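PDB 4DQA: uncharacterized protein from Bacteroides ovatus, which is of unknown function but probably binds carbohydrate, joining an E-set-like N-terminal domain to a concanavalin A-like lectin/glucanase domain. Local coordinates for residues D56-N59 with G63-Y66; S72-S77 with Y109-R114; F264-I269 with L312-K317. One frame throughout, in Å; residues are numbered along the deposited sequence.

Contact 1: D56-N59 with G63-Y66; sequences DEYN and GTNY
Asn59, near the end of helix 52-62, grips the chain that leaves the helix with both halves of its side-chain amide. ND2 donates to Tyr66 O at 2.9 Å, with an N-H...O angle of 161°, and reaches that oxygen in the carbonyl plane on a lone pair; the acceptor also lies almost within the amide plane of Asn59. OD1 takes two donors. Thr64 OG1 approaches it in the carbonyl plane on a lone pair at 2.7 Å, whereas Tyr66 N, at 3.1 Å from OD1, comes in tilted by 32°. Three bonds to two residues thus fix the rotation of the amide, which accepts from N and donates to O of Tyr66. Thr64 can serve because its OG1 sits between its own backbone N and carbonyl carbon (chi1 48°); the same oxygen lies in plane at the edge of the Tyr58 ring, 3.6 Å from CD1.

Farther out, Tyr58 CE1 meets Tyr66 CE2 at 3.9 Å, and one water joins the two hydroxyls, donating to Tyr58 OH. That hydroxyl is also bonded to Glu15, while the Tyr66 side chain packs on Ser108 and Val110 of strand 107-117. On the backbone, Asn59 O receives weak bonds from Gly63 N and Thr64 N. The Asn59 amide ties the last turns of the helix to the segment leading to strand 67-68. The arrangement is a helix C-terminus ending in a glycine of positive phi, Gly63, with a weak 6→1 bond from Thr64 N to Asn59 O.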
# COMPACT_ATOMS: atom_id res chain seq x y z
N ASP A 56 13.78 -7.46 15.34
CA ASP A 56 13.69 -8.64 14.50
C ASP A 56 13.18 -9.84 15.30
O ASP A 56 12.37 -10.61 14.79
CB ASP A 56 15.06 -8.94 13.88
CG ASP A 56 15.61 -7.76 13.07
OD1 ASP A 56 14.82 -7.03 12.45
OD2 ASP A 56 16.85 -7.59 13.06
N GLU A 57 13.65 -10.01 16.53
CA GLU A 57 13.13 -11.11 17.36
C GLU A 57 11.65 -10.97 17.64
O GLU A 57 10.93 -11.96 17.66
CB GLU A 57 13.84 -11.22 18.70
CG GLU A 57 15.23 -11.74 18.67
CD GLU A 57 15.78 -11.91 20.07
OE1 GLU A 57 16.24 -10.92 20.65
OE2 GLU A 57 15.76 -13.04 20.57
N TYR A 58 11.22 -9.74 17.89
CA TYR A 58 9.81 -9.48 18.16
C TYR A 58 9.00 -9.81 16.91
O TYR A 58 7.99 -10.52 16.96
CB TYR A 58 9.63 -7.99 18.56
CG TYR A 58 8.24 -7.66 19.06
CD1 TYR A 58 7.21 -7.47 18.18
CD2 TYR A 58 8.00 -7.49 20.42
CE1 TYR A 58 5.94 -7.15 18.62
CE2 TYR A 58 6.73 -7.17 20.88
CZ TYR A 58 5.72 -7.00 19.98
OH TYR A 58 4.42 -6.69 20.39
N ASN A 59 9.45 -9.33 15.77
CA ASN A 59 8.70 -9.57 14.54
C ASN A 59 8.65 -11.06 14.22
O ASN A 59 7.64 -11.58 13.74
CB ASN A 59 9.33 -8.82 13.38
CG ASN A 59 8.98 -7.32 13.39
OD1 ASN A 59 7.99 -6.90 13.97
ND2 ASN A 59 9.82 -6.54 12.73
N GLY A 63 5.22 -12.41 14.13
CA GLY A 63 4.87 -12.30 12.72
C GLY A 63 4.44 -10.89 12.35
O GLY A 63 3.67 -10.67 11.42
N THR A 64 4.96 -9.92 13.09
CA THR A 64 4.62 -8.52 12.88
C THR A 64 5.63 -7.92 11.93
O THR A 64 6.56 -8.59 11.46
CB THR A 64 4.56 -7.73 14.18
OG1 THR A 64 5.72 -8.01 14.96
CG2 THR A 64 3.37 -8.14 14.97
N ASN A 65 5.43 -6.64 11.65
CA ASN A 65 6.21 -6.00 10.60
C ASN A 65 6.71 -4.63 11.03
O ASN A 65 6.86 -3.72 10.22
CB ASN A 65 5.38 -5.87 9.32
CG ASN A 65 6.12 -6.37 8.10
OD1 ASN A 65 5.65 -7.26 7.39
ND2 ASN A 65 7.30 -5.80 7.86
N TYR A 66 7.01 -4.50 12.32
CA TYR A 66 7.49 -3.22 12.81
C TYR A 66 8.87 -2.83 12.26
O TYR A 66 9.78 -3.65 12.16
CB TYR A 66 7.52 -3.18 14.34
CG TYR A 66 6.15 -3.31 14.95
CD1 TYR A 66 5.24 -2.24 14.92
CD2 TYR A 66 5.73 -4.49 15.53
CE1 TYR A 66 3.99 -2.36 15.46
CE2 TYR A 66 4.48 -4.62 16.07
CZ TYR A 66 3.61 -3.56 16.04
OH TYR A 66 2.36 -3.69 16.59
O HOH W 1 2.35 -5.25 18.97

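Contact 2: S72-S77 with Y109-R114; sequences SQVKLS and YVLPMR
Val74 and Leu111 reach for each other tip to tip across the interface between two sheets, and one methyl does the work on the valine side. Val74 CG2 points into the fork of the leucine, 3.8 Å from Leu111 CD1 and 4.0 Å from Leu111 CD2, so both methyls of Leu111 touch the same valine methyl. CB of Leu111 points at the 72-77 segment and, with CG anti to the backbone N (chi1 176°), the fork continues toward Val74.

Two residues further along each segment the pattern recurs more loosely. Leu76 CD2 comes to 4.2 Å from CE of Met113, which is present as selenomethionine. Here the chain is folded rather than extended: the three side-chain torsions of Met113 all turn the same way, and the terminal methyl, rather than the selenium, meets the leucine. Contact is purely apolar, and the backbones stay well apart, with the CA atoms of Val74 and Leu111 8.9 Å from each other.

Neighbouring strands widen the layer. Val74 touches Leu97 and Leu76 touches Val95, both of strand 93-97, while Val49 of strand 43-49 lies against both Leu111 and Met113. Strand 74-76 is outermost in its five-stranded sheet, and strand 107-117 belongs to the other; their facing residues form part of the apolar interior of a two-sheet beta sandwich, consistent with an immunoglobulin-like E-set domain.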
# COMPACT_ATOMS: atom_id res chain seq x y z
N SER A 72 18.92 8.59 15.45
CA SER A 72 19.23 10.00 15.26
C SER A 72 18.02 10.87 15.55
O SER A 72 18.15 12.06 15.79
CB SER A 72 19.75 10.28 13.85
OG SER A 72 18.74 10.10 12.87
N GLN A 73 16.83 10.28 15.53
CA GLN A 73 15.62 11.06 15.78
C GLN A 73 15.14 10.92 17.23
O GLN A 73 14.05 11.39 17.58
CB GLN A 73 14.52 10.72 14.76
CG GLN A 73 13.93 9.33 14.88
CD GLN A 73 13.22 8.85 13.60
OE1 GLN A 73 13.53 7.79 13.05
NE2 GLN A 73 12.24 9.63 13.14
N VAL A 74 15.97 10.32 18.08
CA VAL A 74 15.64 10.13 19.48
C VAL A 74 16.56 10.96 20.39
O VAL A 74 17.78 10.90 20.27
CB VAL A 74 15.81 8.66 19.88
CG1 VAL A 74 15.53 8.46 21.34
CG2 VAL A 74 14.90 7.78 19.05
N LYS A 75 15.95 11.75 21.27
CA LYS A 75 16.70 12.49 22.28
C LYS A 75 16.11 12.24 23.66
O LYS A 75 14.90 12.25 23.85
CB LYS A 75 16.69 13.99 21.96
CG LYS A 75 17.54 14.35 20.74
N LEU A 76 16.98 11.97 24.63
CA LEU A 76 16.54 11.73 25.99
C LEU A 76 16.86 12.99 26.79
O LEU A 76 17.92 13.61 26.59
CB LEU A 76 17.28 10.56 26.63
CG LEU A 76 17.30 9.24 25.88
CD1 LEU A 76 17.92 8.16 26.74
CD2 LEU A 76 15.94 8.84 25.49
N SER A 77 16.00 13.35 27.73
CA SER A 77 16.30 14.52 28.55
C SER A 77 17.59 14.29 29.35
O SER A 77 18.38 15.22 29.56
CB SER A 77 15.14 14.83 29.48
OG SER A 77 14.76 13.73 30.27
N TYR A 109 5.97 1.54 13.25
CA TYR A 109 7.34 1.75 13.72
C TYR A 109 7.46 1.42 15.19
O TYR A 109 6.46 1.42 15.93
CB TYR A 109 7.75 3.21 13.50
CG TYR A 109 7.76 3.60 12.05
CD1 TYR A 109 8.90 3.41 11.27
CD2 TYR A 109 6.63 4.10 11.44
CE1 TYR A 109 8.91 3.75 9.93
CE2 TYR A 109 6.63 4.44 10.11
CZ TYR A 109 7.76 4.25 9.36
OH TYR A 109 7.76 4.58 8.03
N VAL A 110 8.67 1.14 15.63
CA VAL A 110 8.90 0.84 17.03
C VAL A 110 10.20 1.47 17.49
O VAL A 110 11.18 1.55 16.75
CB VAL A 110 8.90 -0.68 17.28
CG1 VAL A 110 9.96 -1.36 16.42
CG2 VAL A 110 9.08 -1.02 18.76
N LEU A 111 10.19 1.89 18.74
CA LEU A 111 11.39 2.33 19.43
C LEU A 111 11.51 1.46 20.68
O LEU A 111 10.71 1.59 21.60
CB LEU A 111 11.28 3.81 19.83
CG LEU A 111 12.46 4.33 20.64
CD1 LEU A 111 13.71 4.30 19.82
CD2 LEU A 111 12.18 5.75 21.14
N PRO A 112 12.50 0.56 20.71
CA PRO A 112 12.70 -0.29 21.88
C PRO A 112 13.74 0.34 22.78
O PRO A 112 14.82 0.65 22.30
CB PRO A 112 13.22 -1.59 21.28
CG PRO A 112 13.97 -1.16 20.04
CD PRO A 112 13.30 0.11 19.56
N MSE A 113 13.38 0.60 24.03
CA MSE A 113 14.31 1.19 24.98
C MSE A 113 14.76 0.17 26.02
O MSE A 113 13.94 -0.52 26.61
CB MSE A 113 13.64 2.34 25.71
CG MSE A 113 13.10 3.46 24.83
SE MSE A 113 14.55 4.39 23.92
CE MSE A 113 15.78 4.61 25.33
N ARG A 114 16.06 0.09 26.23
CA ARG A 114 16.63 -0.79 27.22
C ARG A 114 16.94 -0.03 28.48
O ARG A 114 17.37 1.11 28.42
CB ARG A 114 17.93 -1.38 26.68
CG ARG A 114 18.57 -2.39 27.61
CD ARG A 114 19.68 -3.12 26.92
NE ARG A 114 19.23 -4.09 25.92
CZ ARG A 114 18.98 -5.37 26.17
NH1 ARG A 114 19.10 -5.85 27.41
NH2 ARG A 114 18.62 -6.19 25.18

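Contact 3: F264-I269 with L312-K317; sequences FYIGRI and LALYYK
The Tyr316 ring receives Ile266 CD1 obliquely, at its CD2 and CE2 side, and its hydroxyl is bonded to Ile329 O. On the other aromatic ring, that of Phe264, Leu314 CD2 also stands obliquely, 4.5 Å from CE1, while Phe154 and Tyr165 pack against that ring edge-to-face. The setting is the interior of a beta sandwich, as expected for a concanavalin A-like lectin/glucanase domain: strand 264-266 is an outermost strand of one antiparallel sheet, strand 312-316 belongs to the other.

The axes of these short strands pass 11.6 Å apart and run nearly the same way, at 22°. Such a gap is bridged by side chains alone. Phe264 and Ile266 look inward from one side, Leu314 and Tyr316 from the other. Around them, Ile150 lies against both Ile266 and Tyr316, and Val288 against Phe264. Leu314 is also part of a classic beta bulge: it and Ala313 both face Val288, which gives strand 312-316 an extra residue against its neighbour, strand 282-289.

Leu314 has two conformers, and its contacts here are those of one of them, in which it meets Ile266 tip to tip, CD2 lying 3.9 Å from Ile266 CD1. Ile266 holds CG1 anti to the carbonyl carbon (chi1 -63°) and extends beyond it (chi2 162°), which brings CD1 to both partners; from Tyr316 CD2 this methyl lies 4.0 Å away.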
# COMPACT_ATOMS: atom_id res chain seq x y z
N PHE A 264 -2.27 -0.50 -26.01
CA PHE A 264 -2.79 -0.51 -24.66
C PHE A 264 -3.38 0.86 -24.33
O PHE A 264 -2.75 1.90 -24.55
CB PHE A 264 -1.66 -0.85 -23.70
CG PHE A 264 -2.09 -1.23 -22.31
CD1 PHE A 264 -2.37 -0.25 -21.37
CD2 PHE A 264 -2.15 -2.56 -21.92
CE1 PHE A 264 -2.75 -0.57 -20.07
CE2 PHE A 264 -2.52 -2.88 -20.61
CZ PHE A 264 -2.81 -1.90 -19.69
N TYR A 265 -4.57 0.85 -23.74
CA TYR A 265 -5.23 2.06 -23.28
C TYR A 265 -5.75 1.91 -21.88
O TYR A 265 -6.13 0.81 -21.46
CB TYR A 265 -6.43 2.42 -24.18
CG TYR A 265 -6.05 3.18 -25.42
CD1 TYR A 265 -5.81 4.54 -25.35
CD2 TYR A 265 -5.88 2.55 -26.64
CE1 TYR A 265 -5.46 5.26 -26.49
CE2 TYR A 265 -5.51 3.26 -27.79
CZ TYR A 265 -5.29 4.63 -27.68
OH TYR A 265 -4.92 5.30 -28.85
N ILE A 266 -5.80 3.03 -21.17
CA ILE A 266 -6.50 3.15 -19.90
C ILE A 266 -7.65 4.13 -20.10
O ILE A 266 -7.48 5.21 -20.67
CB ILE A 266 -5.57 3.67 -18.77
CG1 ILE A 266 -4.44 2.67 -18.54
CG2 ILE A 266 -6.36 3.91 -17.49
CD1 ILE A 266 -3.25 3.25 -17.80
N GLY A 267 -8.86 3.74 -19.70
CA GLY A 267 -9.98 4.66 -19.60
C GLY A 267 -10.82 4.90 -20.83
O GLY A 267 -11.97 5.33 -20.68
N ARG A 268 -10.28 4.68 -22.03
CA ARG A 268 -10.98 5.02 -23.28
C ARG A 268 -10.10 4.49 -24.41
O ARG A 268 -8.89 4.67 -24.35
CB ARG A 268 -11.15 6.54 -23.40
CG ARG A 268 -11.63 7.05 -24.74
CD ARG A 268 -11.63 8.56 -24.77
NE ARG A 268 -11.94 9.10 -26.09
CZ ARG A 268 -11.80 10.37 -26.46
NH1 ARG A 268 -11.31 11.26 -25.60
NH2 ARG A 268 -12.13 10.72 -27.69
N ILE A 269 -10.70 3.79 -25.37
CA ILE A 269 -9.96 3.21 -26.49
C ILE A 269 -10.00 4.27 -27.57
O ILE A 269 -10.84 4.26 -28.48
CB ILE A 269 -10.56 1.89 -26.98
CG1 ILE A 269 -10.85 0.96 -25.80
CG2 ILE A 269 -9.55 1.22 -27.90
CD1 ILE A 269 -11.77 -0.21 -26.18
N LEU A 312 7.04 -4.58 -11.99
CA LEU A 312 6.05 -3.54 -12.14
C LEU A 312 6.33 -2.80 -13.44
O LEU A 312 7.34 -2.10 -13.57
CB LEU A 312 6.11 -2.60 -10.97
CG LEU A 312 5.09 -1.49 -10.89
CD1 LEU A 312 3.63 -2.01 -10.87
CD2 LEU A 312 5.36 -0.63 -9.64
N ALA A 313 5.47 -3.03 -14.43
CA ALA A 313 5.69 -2.50 -15.78
C ALA A 313 5.08 -1.12 -16.00
O ALA A 313 5.48 -0.38 -16.90
CB ALA A 313 5.15 -3.49 -16.83
N LEU A 314 4.09 -0.77 -15.18
CA LEU A 314 3.38 0.49 -15.32
C LEU A 314 2.73 0.81 -13.99
O LEU A 314 2.16 -0.08 -13.36
CB LEU A 314 2.29 0.37 -16.37
CG LEU A 314 1.48 1.65 -16.59
CD1 LEU A 314 2.38 2.65 -17.31
CD2 LEU A 314 0.19 1.40 -17.35
N TYR A 315 2.81 2.06 -13.56
CA TYR A 315 2.19 2.48 -12.30
C TYR A 315 1.75 3.91 -12.38
O TYR A 315 2.58 4.82 -12.46
CB TYR A 315 3.23 2.32 -11.18
CG TYR A 315 2.74 2.50 -9.75
CD1 TYR A 315 1.39 2.53 -9.41
CD2 TYR A 315 3.67 2.62 -8.74
CE1 TYR A 315 0.98 2.67 -8.07
CE2 TYR A 315 3.29 2.77 -7.43
CZ TYR A 315 1.95 2.75 -7.09
OH TYR A 315 1.63 2.91 -5.76
N TYR A 316 0.44 4.14 -12.32
CA TYR A 316 -0.09 5.47 -12.16
C TYR A 316 -0.85 5.56 -10.85
O TYR A 316 -1.93 4.97 -10.70
CB TYR A 316 -1.05 5.82 -13.31
CG TYR A 316 -0.36 6.09 -14.64
CD1 TYR A 316 0.45 7.21 -14.80
CD2 TYR A 316 -0.49 5.22 -15.71
CE1 TYR A 316 1.08 7.46 -16.00
CE2 TYR A 316 0.12 5.47 -16.92
CZ TYR A 316 0.93 6.59 -17.06
OH TYR A 316 1.57 6.85 -18.25
N LYS A 317 -0.32 6.34 -9.91
CA LYS A 317 -1.02 6.57 -8.65
C LYS A 317 -2.27 7.42 -8.87
O LYS A 317 -3.30 7.18 -8.26
CB LYS A 317 -0.10 7.25 -7.63
CG LYS A 317 1.10 6.37 -7.29
CD LYS A 317 2.00 6.94 -6.17
CE LYS A 317 1.31 6.94 -4.80
NZ LYS A 317 0.98 5.55 -4.32

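The three contacts follow one another along the chain, and each lies within one part of it; none of them bridges the N-terminal and lectin-like domains. Contacts 1 and 2 belong to the N-terminal domain, their centres about 17 Å apart. Contact 1 packs on strand 107-117, which carries half of contact 2: Tyr66 CB lies 3.7 Å from Val110 CG1. The helix exit thus rests on a strand that also faces the opposing sheet. Contact 3 lies on the other side of the chain's centre, its own centre about 36 Å from that of contact 1 and 42 Å from that of contact 2, with nearest atoms about 17 and 14 Å away. Contacts 2 and 3 repeat one principle, apolar packing between sheets, in two different sandwiches.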